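Local coordinates for protein Sqt1 (Chaetomium thermophilum, PDB 4ZOY) that probably acts as a dedicated WD40-repeat chaperone that captures a nascent ribosomal protein during its synthesis, in ribosome biogenesis, at residues A[17-22]-A[472-477]. Residues are numbered along the deposited sequence; the frame is centred on the assembly and turned at random.
Sequences SVFAIA and VGDDAV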
loop_
_atom_site.group_PDB
_atom_site.type_symbol
_atom_site.label_atom_id
_atom_site.label_comp_id
_atom_site.label_asym_id
_atom_site.label_seq_id
_atom_site.Cartn_x
_atom_site.Cartn_y
_atom_site.Cartn_z
ATOM N N SER A 17 -3.844 12.774 -13.200
ATOM C CA SER A 17 -3.147 11.824 -12.327
ATOM C C SER A 17 -4.019 10.709 -11.787
ATOM O O SER A 17 -5.076 10.953 -11.209
ATOM C CB SER A 17 -2.541 12.561 -11.138
ATOM O OG SER A 17 -1.746 13.659 -11.553
ATOM N N VAL A 18 -3.549 9.479 -11.967
ATOM C CA VAL A 18 -4.218 8.318 -11.398
ATOM C C VAL A 18 -3.460 7.931 -10.124
ATOM O O VAL A 18 -2.366 7.362 -10.190
ATOM C CB VAL A 18 -4.279 7.132 -12.388
ATOM C CG1 VAL A 18 -5.373 6.171 -11.962
ATOM C CG2 VAL A 18 -4.572 7.629 -13.819
ATOM N N PHE A 19 -4.043 8.279 -8.975
ATOM C CA PHE A 19 -3.357 8.171 -7.686
ATOM C C PHE A 19 -3.508 6.825 -7.011
ATOM O O PHE A 19 -2.666 6.452 -6.193
ATOM C CB PHE A 19 -3.874 9.231 -6.707
ATOM C CG PHE A 19 -3.504 10.642 -7.069
ATOM C CD1 PHE A 19 -2.182 11.021 -7.184
ATOM C CD2 PHE A 19 -4.489 11.597 -7.241
ATOM C CE1 PHE A 19 -1.845 12.335 -7.497
ATOM C CE2 PHE A 19 -4.159 12.906 -7.550
ATOM C CZ PHE A 19 -2.839 13.269 -7.679
ATOM N N ALA A 20 -4.595 6.123 -7.316
ATOM C CA ALA A 20 -4.982 4.961 -6.523
ATOM C C ALA A 20 -5.404 3.784 -7.369
ATOM O O ALA A 20 -5.944 3.953 -8.480
ATOM C CB ALA A 20 -6.112 5.345 -5.572
ATOM N N ILE A 21 -5.172 2.582 -6.844
ATOM C CA ILE A 21 -5.583 1.367 -7.522
ATOM C C ILE A 21 -5.871 0.282 -6.492
ATOM O O ILE A 21 -5.185 0.183 -5.468
ATOM C CB ILE A 21 -4.513 0.903 -8.538
ATOM C CG1 ILE A 21 -4.931 -0.383 -9.254
ATOM C CG2 ILE A 21 -3.133 0.762 -7.874
ATOM C CD1 ILE A 21 -4.077 -0.700 -10.505
ATOM N N ALA A 22 -6.914 -0.499 -6.754
ATOM C CA ALA A 22 -7.249 -1.633 -5.908
ATOM C C ALA A 22 -7.612 -2.822 -6.774
ATOM O O ALA A 22 -8.081 -2.660 -7.904
ATOM C CB ALA A 22 -8.383 -1.285 -4.973
ATOM N N VAL A 472 -0.801 2.583 -12.277
ATOM C CA VAL A 472 -1.457 3.885 -12.373
ATOM C C VAL A 472 -0.371 4.953 -12.431
ATOM O O VAL A 472 0.623 4.917 -11.689
ATOM C CB VAL A 472 -2.445 4.142 -11.202
ATOM C CG1 VAL A 472 -3.632 3.199 -11.292
ATOM C CG2 VAL A 472 -1.755 4.025 -9.830
ATOM N N GLY A 473 -0.529 5.890 -13.365
ATOM C CA GLY A 473 0.505 6.887 -13.587
ATOM C C GLY A 473 0.100 8.341 -13.387
ATOM O O GLY A 473 -1.072 8.719 -13.509
ATOM N N ASP A 474 1.098 9.174 -13.120
ATOM C CA ASP A 474 0.855 10.606 -12.999
ATOM C C ASP A 474 0.592 11.206 -14.374
ATOM O O ASP A 474 0.116 12.343 -14.463
ATOM C CB ASP A 474 2.038 11.307 -12.339
ATOM C CG ASP A 474 1.655 12.641 -11.734
ATOM O OD1 ASP A 474 0.601 12.715 -11.075
ATOM O OD2 ASP A 474 2.422 13.612 -11.910
ATOM N N ASP A 475 0.908 10.435 -15.416
ATOM C CA ASP A 475 0.625 10.811 -16.807
ATOM C C ASP A 475 -0.798 10.449 -17.243
ATOM O O ASP A 475 -1.096 10.449 -18.438
ATOM C CB ASP A 475 1.657 10.162 -17.749
ATOM C CG ASP A 475 1.823 8.659 -17.537
ATOM O OD1 ASP A 475 1.209 8.083 -16.612
ATOM O OD2 ASP A 475 2.588 8.050 -18.315
ATOM N N ALA A 476 -1.659 10.115 -16.278
ATOM C CA ALA A 476 -3.098 9.896 -16.487
ATOM C C ALA A 476 -3.406 8.633 -17.269
ATOM O O ALA A 476 -4.479 8.512 -17.870
ATOM C CB ALA A 476 -3.752 11.121 -17.187
ATOM N N VAL A 477 -2.477 7.681 -17.243
ATOM C CA VAL A 477 -2.671 6.425 -17.953
ATOM C C VAL A 477 -2.565 5.254 -16.980
ATOM O O VAL A 477 -1.863 5.334 -15.966
ATOM C CB VAL A 477 -1.645 6.249 -19.091
ATOM C CG1 VAL A 477 -2.093 5.159 -20.060
ATOM C CG2 VAL A 477 -1.447 7.563 -19.844
#
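Ser17 and Asp474 show how the first and last blades of a beta-propeller can be joined by two hydrogen bonds where a loop meets a turn, and by apolar packing between their strands. Ser17 OG donates to Asp474 OD1 at 2.6 Å, meeting the oxygen from above the carboxylate plane, 45° out of it. CG of Asp474 lies anti to its backbone N (chi1 -159°), and the end of the side chain comes back toward Ser17 although its CB points away. An alanine here would probably leave the Ser17 hydroxyl without this acceptor and free to turn, with the Val18 N to Gly473 O bond remaining.

The backbone bond comes next: Val18 N gives a nearly straight hydrogen bond (169°) to Gly473 O at 3.0 Å. Gly473 O also takes Ala476 N from the opposite face of its carbonyl plane, so the type I turn from Gly473 to Ala476 and the bond between blades share one acceptor.

Beyond it side-chain packing takes over. The side chains of Val18 and Val472 cross at about a right angle, their CG1 methyls 3.5 Å apart, while CG2 of Val18 lies against the turn at Ala476. Val18 O, buried beside CB and CG2 of Val472, has no hydrogen-bond partner. Further along, CB of Ile21 packs on Val472 CG1 at 3.7 Å.

The contact closes the ring. Strand 18-23 borders the first blade beside strand 30-36, whose Thr33 touches both Val18 and Val472; Phe19 and Ala20 form a classic bulge opposite Gly34. In the last blade, strand 468-473 lies between 457-461 and 478-482, and N-terminal strand 9-11 adds the outer strand, the usual closure of WD40 propellers.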